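Local coordinates for protein ofchtiv-g5 (Ostrinia furnacalis, PDB 6JM8) that probably hydrolyses chitin as a family 18 glycoside hydrolase, an insect group IV chitinase that binds chains of N-acetylglucosamine units in a cleft, at residues Gly197-Val202 with Tyr250-Gln255; Cys33-Tyr38 with Lys77-Val82; Ala271-Pro276 with Asn287-Ile292. All coordinates share one frame; numbering follows the deposited sequence.

Following the chain from the N terminus, interaction 2 comes first: it pairs strands 35-43 and 77-83 side by side and closes a loop of 38 residues. Interaction 1 opens well after that, bringing the loop at 197-202 back against strand 243-256 across 47 residues. Interaction 3 is the shortest closure, ten residues between the loop at 271-276 and helix 286-295. The three follow in series, neither nested nor crossed. Interactions 1 and 2 lie on opposite sides of the chain's centre, whereas interactions 1 and 3 touch: Thr253 bonds the backbone of Gly272 and Leu273, and Ala198 packs on Ala271, so loop 271-276 lies against both strand and turn of interaction 1 and also meets the helix.

Interaction 1. Residues Gly197-Val202 with Tyr250-Gln255; sequences GAWDSV and YGRTFQ. With NAG (2-acetamido-2-deoxy-beta-D-glucopyranose), chain B; NAG (2-acetamido-2-deoxy-beta-D-glucopyranose), chain C; NAG (2-acetamido-2-deoxy-beta-D-glucopyranose), chain D.
Gly197 faces Arg252 and Ala198 faces Phe254 as a type I turn from Gly197 to Asp200, closed by Asp200 N to Gly197 O, lies against strand 250-255, with CA atoms of Ala198 and Phe254 5.5 Å apart. Trp199 and Arg252 carry the contact at the sugar. The far end of the indole, CZ3 and CH2, sits over one face of the guanidinium, CH2 lying 3.6 Å from Arg252 NE, but the two planes are 63° apart, so they do not stack flat. One indole face rests on Gly197 CA; the opposite face receives C5 of the chain B sugar, offset toward the rim. A beta-carbon on Gly197 would collide with the indole at CH2. Arg252, extended from CG to NE, brings NH2 to 3.0 Å from O7 of the chain C sugar, while the same nitrogen forms a salt bridge with Asp194. Its NH1 reaches a water at 2.9 Å that also accepts from Ala198 N, linking turn and strand. Farther along, Phe254 CG stands anti to its carbonyl carbon (chi1 -61°), and ring atom CE2 comes 3.1 Å from Gly197 O; Trp318 meets this ring edge-to-face. The chemistry implies a divided task in the glycan pocket: the indole offers an apolar platform to one sugar, while the arginine, probably steadied by Asp194, presents its charge to the acetamido oxygen of the next.

Interaction 2. Residues Cys33-Tyr38 with Lys77-Val82; sequences CTHLVY and KTLVAV
Five backbone hydrogen bonds join residues 34-38 to strand 77-82 in parallel register, His35 lying beside Lys77 and Tyr38 beside Val80. The ladder runs from Lys77 N to Thr34 O through to Ala81 N to Tyr38 O, and Leu36 uses N and O, each at 2.7 Å, to Lys77 O and Leu79 N. On the face bearing His35, Lys77 CB lies over the imidazole in a CH-pi contact, 4.1 Å from the ring centroid, and Leu79 CD1 meets its edge, 4.0 Å from CD2. Val37 CG1, anti to the backbone N (chi1 -175°), touches Ala81 CB at 3.5 Å. Tyr38 and Val80 meet on the other face. Next, Thr34 OG1, in the imidazole plane, is hydrogen-bonded to His35 ND1 at 2.9 Å, which probably limits the ring's rotation; Val6 N, bonded to the same hydroxyl, helps place it. An alanine in place of His35 is likely to leave Lys77 CB and Leu79 CD1 without the ring they pack on and Thr34 OG1 without its nitrogen mate. Strand 5-11 flanks 35-43 beyond, and Tyr38 OH bonds Asp57. Chemically, backbone bonding sets the register of these neighbouring TIM-barrel strands, while mostly apolar contacts fill both faces.

Interaction 3. Residues Ala271-Pro276 with Asn287-Ile292; sequences AGLAGP and NEFCYI
Leu273 is the first residue of loop 271-276 to meet helix 287-292, its two methyls taking different partners. CD1 comes 4.3 Å from Ile292 CD1, while CD2 approaches Phe289 CE1 at 4.4 Å, meeting that ring obliquely; Trp299 lies against Leu273 and Ile292 alike. Gly275 follows, its CA 3.6 Å from Glu288 OE1. A beta-carbon here would clash with that oxygen; having none, the glycine lets the carboxylate come close. At Pro276 the contact is with the other oxygen: Glu288 OE2 stands 3.3 Å from the imide nitrogen, which has no hydrogen, and proline CD lies 3.8 Å from both CB and CG of Glu288. The acid gets there with CG anti to its carbonyl carbon (chi1 -59°) and the chain extended beyond. Just outside, OE2 accepts from Tyr277 N, and OE1 bonds Thr278 OG1 and Gly285 N. The carboxylate therefore ties the loop to Gly285 at the end of strand 283-285, just before the helix, probably easing its charge. Cys290, two residues on, is disulfide-bonded to Cys356. Such a loop-on-helix contact belongs to the excursion between strands 243-256 and 341-345, consistent with the alpha+beta insertion found in many family 18 TIM-barrel chitinases.

Interaction 1. Residues Gly197-Val202 with Tyr250-Gln255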
# COMPACT_ATOMS: atom_id res chain seq x y z
N GLY A 197 1.98 14.52 2.66
CA GLY A 197 3.37 14.12 2.83
C GLY A 197 4.29 15.28 2.59
O GLY A 197 3.86 16.41 2.33
N ALA A 198 5.59 14.98 2.67
CA ALA A 198 6.63 16.00 2.61
C ALA A 198 6.59 16.81 1.32
O ALA A 198 7.18 17.90 1.27
CB ALA A 198 8.00 15.35 2.78
N TRP A 199 5.92 16.32 0.28
CA TRP A 199 5.79 17.07 -0.96
C TRP A 199 4.86 18.27 -0.82
O TRP A 199 4.86 19.13 -1.71
CB TRP A 199 5.26 16.15 -2.06
CG TRP A 199 4.02 15.42 -1.65
CD1 TRP A 199 2.74 15.87 -1.73
CD2 TRP A 199 3.95 14.10 -1.09
NE1 TRP A 199 1.87 14.92 -1.26
CE2 TRP A 199 2.59 13.82 -0.86
CE3 TRP A 199 4.91 13.13 -0.76
CZ2 TRP A 199 2.16 12.61 -0.32
CZ3 TRP A 199 4.48 11.94 -0.22
CH2 TRP A 199 3.12 11.69 -0.01
N ASP A 200 4.09 18.35 0.26
CA ASP A 200 3.18 19.46 0.50
C ASP A 200 3.90 20.64 1.13
O ASP A 200 5.01 20.51 1.65
CB ASP A 200 2.02 19.02 1.40
CG ASP A 200 1.07 18.06 0.71
OD1 ASP A 200 0.96 18.11 -0.53
OD2 ASP A 200 0.44 17.25 1.42
N SER A 201 3.25 21.80 1.09
CA SER A 201 3.77 23.01 1.71
C SER A 201 3.32 23.16 3.16
O SER A 201 3.75 24.11 3.83
CB SER A 201 3.35 24.24 0.90
OG SER A 201 1.94 24.43 0.97
N VAL A 202 2.46 22.27 3.65
CA VAL A 202 2.03 22.28 5.04
C VAL A 202 2.04 20.85 5.56
O VAL A 202 1.97 19.89 4.79
CB VAL A 202 0.63 22.90 5.24
CG1 VAL A 202 0.62 24.36 4.81
CG2 VAL A 202 -0.42 22.10 4.48
N TYR A 250 3.60 2.77 8.20
CA TYR A 250 4.67 3.76 8.21
C TYR A 250 4.05 5.13 8.44
O TYR A 250 2.84 5.31 8.34
CB TYR A 250 5.45 3.75 6.88
CG TYR A 250 4.57 4.09 5.70
CD1 TYR A 250 3.80 3.11 5.08
CD2 TYR A 250 4.50 5.39 5.20
CE1 TYR A 250 2.99 3.42 4.01
CE2 TYR A 250 3.69 5.70 4.13
CZ TYR A 250 2.94 4.71 3.54
OH TYR A 250 2.13 5.01 2.47
N GLY A 251 4.92 6.10 8.73
CA GLY A 251 4.51 7.49 8.83
C GLY A 251 5.32 8.35 7.88
O GLY A 251 6.29 7.89 7.26
N ARG A 252 4.91 9.61 7.76
CA ARG A 252 5.59 10.57 6.91
C ARG A 252 6.06 11.75 7.77
O ARG A 252 5.35 12.18 8.68
CB ARG A 252 4.68 11.05 5.78
CG ARG A 252 4.26 9.91 4.86
CD ARG A 252 3.87 10.38 3.47
NE ARG A 252 3.90 9.27 2.52
CZ ARG A 252 4.99 8.87 1.88
NH1 ARG A 252 6.14 9.49 2.07
NH2 ARG A 252 4.92 7.85 1.03
N THR A 253 7.26 12.24 7.48
CA THR A 253 7.93 13.20 8.35
C THR A 253 8.16 14.52 7.62
O THR A 253 8.46 14.54 6.42
CB THR A 253 9.27 12.64 8.85
OG1 THR A 253 10.22 12.62 7.78
CG2 THR A 253 9.08 11.23 9.37
N PHE A 254 8.02 15.62 8.36
CA PHE A 254 8.07 16.97 7.83
C PHE A 254 9.09 17.79 8.61
O PHE A 254 9.33 17.55 9.80
CB PHE A 254 6.72 17.69 7.94
CG PHE A 254 5.60 17.04 7.18
CD1 PHE A 254 5.06 15.82 7.59
CD2 PHE A 254 5.04 17.67 6.08
CE1 PHE A 254 4.02 15.24 6.90
CE2 PHE A 254 3.99 17.09 5.39
CZ PHE A 254 3.48 15.88 5.80
N GLN A 255 9.68 18.77 7.94
CA GLN A 255 10.45 19.82 8.60
C GLN A 255 9.56 21.06 8.73
O GLN A 255 9.12 21.61 7.72
CB GLN A 255 11.73 20.17 7.85
CG GLN A 255 12.63 21.12 8.64
CD GLN A 255 13.78 21.68 7.83
OE1 GLN A 255 13.98 21.32 6.67
NE2 GLN A 255 14.54 22.59 8.44
C1 NAG B . 0.17 12.93 -3.83
C2 NAG B . -0.62 11.62 -3.75
C3 NAG B . 0.29 10.51 -3.23
C4 NAG B . 1.60 10.43 -4.01
C5 NAG B . 2.27 11.81 -4.17
C6 NAG B . 3.47 11.85 -5.12
C7 NAG B . -3.04 11.52 -3.33
C8 NAG B . -4.14 11.71 -2.32
N2 NAG B . -1.80 11.75 -2.90
O1 NAG B . -0.63 13.90 -4.43
O3 NAG B . -0.42 9.28 -3.34
O4 NAG B . 2.45 9.60 -3.24
O5 NAG B . 1.32 12.75 -4.67
O6 NAG B . 4.39 12.87 -4.80
O7 NAG B . -3.27 11.14 -4.47
C1 NAG C . 2.52 8.29 -3.79
C2 NAG C . 3.82 7.74 -3.22
C3 NAG C . 4.01 6.27 -3.63
C4 NAG C . 2.77 5.43 -3.36
C5 NAG C . 1.54 6.14 -3.92
C6 NAG C . 0.22 5.45 -3.61
C7 NAG C . 5.95 8.93 -2.86
C8 NAG C . 7.02 9.77 -3.50
N2 NAG C . 4.94 8.56 -3.66
O3 NAG C . 5.10 5.73 -2.89
O4 NAG C . 2.94 4.15 -3.97
O5 NAG C . 1.45 7.47 -3.40
O6 NAG C . -0.82 6.08 -4.35
O7 NAG C . 5.99 8.62 -1.68
C1 NAG D . 2.46 2.98 -3.23
C2 NAG D . 3.11 1.66 -3.77
C3 NAG D . 4.59 1.56 -3.37
C4 NAG D . 4.95 2.50 -2.23
C5 NAG D . 3.83 2.51 -1.20
C6 NAG D . 4.22 3.37 -0.02
C7 NAG D . 1.54 -0.20 -4.13
C8 NAG D . 0.90 -1.40 -3.52
N2 NAG D . 2.38 0.48 -3.34
O3 NAG D . 5.45 1.80 -4.48
O4 NAG D . 6.09 1.99 -1.55
O5 NAG D . 2.63 3.08 -1.75
O6 NAG D . 3.99 4.74 -0.33
O7 NAG D . 1.30 0.16 -5.28
O HOH W 1 6.78 12.17 2.97

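Interaction 2. Residues Cys33-Tyr38 with Lys77-Val82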
# COMPACT_ATOMS: atom_id res chain seq x y z
N CYS A 33 -1.81 -13.31 7.91
CA CYS A 33 -2.30 -12.84 6.62
C CYS A 33 -3.09 -13.95 5.94
O CYS A 33 -2.85 -15.14 6.18
CB CYS A 33 -1.15 -12.40 5.70
SG CYS A 33 0.10 -11.38 6.49
N THR A 34 -4.04 -13.55 5.11
CA THR A 34 -4.70 -14.47 4.19
C THR A 34 -4.11 -14.39 2.79
O THR A 34 -4.11 -15.40 2.07
CB THR A 34 -6.20 -14.17 4.11
OG1 THR A 34 -6.41 -12.84 3.63
CG2 THR A 34 -6.84 -14.32 5.48
N HIS A 35 -3.61 -13.23 2.41
CA HIS A 35 -2.96 -13.01 1.12
C HIS A 35 -1.64 -12.31 1.36
O HIS A 35 -1.60 -11.26 2.00
CB HIS A 35 -3.84 -12.17 0.19
CG HIS A 35 -5.14 -12.82 -0.17
ND1 HIS A 35 -6.08 -13.18 0.77
CD2 HIS A 35 -5.68 -13.14 -1.37
CE1 HIS A 35 -7.13 -13.72 0.17
NE2 HIS A 35 -6.91 -13.70 -1.13
N LEU A 36 -0.55 -12.89 0.85
CA LEU A 36 0.77 -12.28 0.94
C LEU A 36 1.24 -11.91 -0.46
O LEU A 36 1.12 -12.72 -1.39
CB LEU A 36 1.77 -13.23 1.62
CG LEU A 36 1.96 -13.02 3.12
CD1 LEU A 36 2.52 -14.27 3.76
CD2 LEU A 36 2.86 -11.82 3.39
N VAL A 37 1.76 -10.70 -0.61
CA VAL A 37 2.05 -10.12 -1.91
C VAL A 37 3.54 -9.80 -1.99
O VAL A 37 4.07 -9.04 -1.16
CB VAL A 37 1.21 -8.86 -2.18
CG1 VAL A 37 1.44 -8.36 -3.58
CG2 VAL A 37 -0.26 -9.17 -1.97
N TYR A 38 4.21 -10.37 -2.99
CA TYR A 38 5.64 -10.18 -3.21
C TYR A 38 5.84 -8.94 -4.08
O TYR A 38 5.52 -8.96 -5.27
CB TYR A 38 6.23 -11.43 -3.87
CG TYR A 38 7.74 -11.53 -3.92
CD1 TYR A 38 8.48 -10.75 -4.80
CD2 TYR A 38 8.41 -12.44 -3.11
CE1 TYR A 38 9.86 -10.85 -4.85
CE2 TYR A 38 9.79 -12.55 -3.17
CZ TYR A 38 10.51 -11.76 -4.04
OH TYR A 38 11.88 -11.86 -4.09
N LYS A 77 -2.83 -17.47 0.49
CA LYS A 77 -2.61 -17.14 -0.92
C LYS A 77 -1.41 -16.22 -1.04
O LYS A 77 -1.27 -15.27 -0.26
CB LYS A 77 -3.85 -16.47 -1.53
CG LYS A 77 -5.11 -17.32 -1.50
CD LYS A 77 -5.00 -18.54 -2.39
CE LYS A 77 -6.29 -19.34 -2.39
NZ LYS A 77 -6.34 -20.31 -3.53
N THR A 78 -0.53 -16.51 -1.99
CA THR A 78 0.67 -15.72 -2.24
C THR A 78 0.61 -15.17 -3.66
O THR A 78 0.55 -15.93 -4.62
CB THR A 78 1.94 -16.54 -2.05
OG1 THR A 78 1.96 -17.63 -2.99
CG2 THR A 78 2.02 -17.09 -0.64
N LEU A 79 0.63 -13.84 -3.78
CA LEU A 79 0.60 -13.17 -5.06
C LEU A 79 1.93 -12.47 -5.31
O LEU A 79 2.70 -12.19 -4.39
CB LEU A 79 -0.55 -12.16 -5.14
CG LEU A 79 -2.00 -12.63 -5.03
CD1 LEU A 79 -2.37 -12.99 -3.60
CD2 LEU A 79 -2.95 -11.57 -5.57
N VAL A 80 2.20 -12.21 -6.59
CA VAL A 80 3.32 -11.37 -7.00
C VAL A 80 2.75 -10.07 -7.54
O VAL A 80 1.72 -10.06 -8.23
CB VAL A 80 4.22 -12.08 -8.03
CG1 VAL A 80 3.51 -12.25 -9.37
CG2 VAL A 80 5.53 -11.32 -8.20
N ALA A 81 3.40 -8.96 -7.19
CA ALA A 81 2.94 -7.63 -7.58
C ALA A 81 3.87 -7.05 -8.63
O ALA A 81 5.09 -7.02 -8.43
CB ALA A 81 2.86 -6.70 -6.37
N VAL A 82 3.30 -6.60 -9.74
CA VAL A 82 4.06 -5.98 -10.82
C VAL A 82 3.80 -4.48 -10.79
O VAL A 82 2.65 -4.04 -10.65
CB VAL A 82 3.69 -6.59 -12.19
CG1 VAL A 82 2.20 -6.44 -12.48
CG2 VAL A 82 4.53 -5.95 -13.29

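Interaction 3. Residues Ala271-Pro276 with Asn287-Ile292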
# COMPACT_ATOMS: atom_id res chain seq x y z
N ALA A 271 11.00 17.54 3.67
CA ALA A 271 11.02 16.27 4.38
C ALA A 271 11.67 16.41 5.75
O ALA A 271 12.57 17.23 5.96
CB ALA A 271 11.75 15.22 3.56
N GLY A 272 11.21 15.59 6.68
CA GLY A 272 11.73 15.51 8.03
C GLY A 272 12.72 14.38 8.20
O GLY A 272 13.47 14.03 7.28
N LEU A 273 12.71 13.79 9.39
CA LEU A 273 13.71 12.79 9.74
C LEU A 273 13.60 11.55 8.87
O LEU A 273 12.59 11.31 8.20
CB LEU A 273 13.59 12.40 11.22
CG LEU A 273 12.34 11.67 11.72
CD1 LEU A 273 12.47 10.15 11.60
CD2 LEU A 273 12.05 12.06 13.15
N ALA A 274 14.66 10.75 8.90
CA ALA A 274 14.69 9.42 8.32
C ALA A 274 14.78 8.39 9.43
O ALA A 274 15.21 8.68 10.55
CB ALA A 274 15.87 9.26 7.35
N GLY A 275 14.36 7.16 9.11
CA GLY A 275 14.47 6.06 10.03
C GLY A 275 15.77 5.31 9.83
O GLY A 275 16.39 5.38 8.77
N PRO A 276 16.21 4.57 10.86
CA PRO A 276 17.53 3.92 10.77
C PRO A 276 17.63 2.88 9.67
O PRO A 276 18.72 2.72 9.09
CB PRO A 276 17.69 3.27 12.16
CG PRO A 276 16.73 4.00 13.05
CD PRO A 276 15.58 4.38 12.17
N ASN A 287 7.77 0.54 13.05
CA ASN A 287 8.76 -0.08 13.93
C ASN A 287 9.82 0.93 14.34
O ASN A 287 10.24 0.97 15.50
CB ASN A 287 9.40 -1.29 13.24
CG ASN A 287 10.15 -0.93 11.97
OD1 ASN A 287 9.75 -0.03 11.24
ND2 ASN A 287 11.25 -1.63 11.71
N GLU A 288 10.25 1.78 13.40
CA GLU A 288 11.30 2.75 13.71
C GLU A 288 10.78 3.88 14.58
O GLU A 288 11.46 4.32 15.51
CB GLU A 288 11.90 3.30 12.41
CG GLU A 288 12.50 2.23 11.51
CD GLU A 288 12.86 2.75 10.14
OE1 GLU A 288 12.05 3.50 9.56
OE2 GLU A 288 13.95 2.42 9.65
N PHE A 289 9.56 4.38 14.31
CA PHE A 289 9.11 5.57 15.02
C PHE A 289 8.55 5.25 16.41
O PHE A 289 8.71 6.07 17.32
CB PHE A 289 8.07 6.34 14.22
CG PHE A 289 7.87 7.74 14.70
CD1 PHE A 289 8.95 8.61 14.77
CD2 PHE A 289 6.63 8.19 15.11
CE1 PHE A 289 8.79 9.90 15.22
CE2 PHE A 289 6.46 9.48 15.57
CZ PHE A 289 7.55 10.34 15.63
N CYS A 290 7.89 4.10 16.59
CA CYS A 290 7.46 3.75 17.94
C CYS A 290 8.66 3.59 18.87
O CYS A 290 8.58 3.91 20.06
CB CYS A 290 6.60 2.48 17.93
SG CYS A 290 7.44 0.91 17.59
N TYR A 291 9.79 3.10 18.33
CA TYR A 291 11.01 3.00 19.11
C TYR A 291 11.62 4.38 19.36
O TYR A 291 12.10 4.66 20.46
CB TYR A 291 12.00 2.08 18.40
CG TYR A 291 13.26 1.77 19.18
CD1 TYR A 291 13.25 0.84 20.22
CD2 TYR A 291 14.47 2.38 18.87
CE1 TYR A 291 14.40 0.55 20.93
CE2 TYR A 291 15.62 2.10 19.57
CZ TYR A 291 15.59 1.18 20.60
OH TYR A 291 16.73 0.90 21.30
N ILE A 292 11.61 5.24 18.34
CA ILE A 292 12.11 6.60 18.50
C ILE A 292 11.33 7.33 19.58
O ILE A 292 11.91 7.99 20.45
CB ILE A 292 12.06 7.36 17.15
CG1 ILE A 292 13.28 7.03 16.30
CG2 ILE A 292 11.96 8.85 17.39
CD1 ILE A 292 13.13 7.40 14.84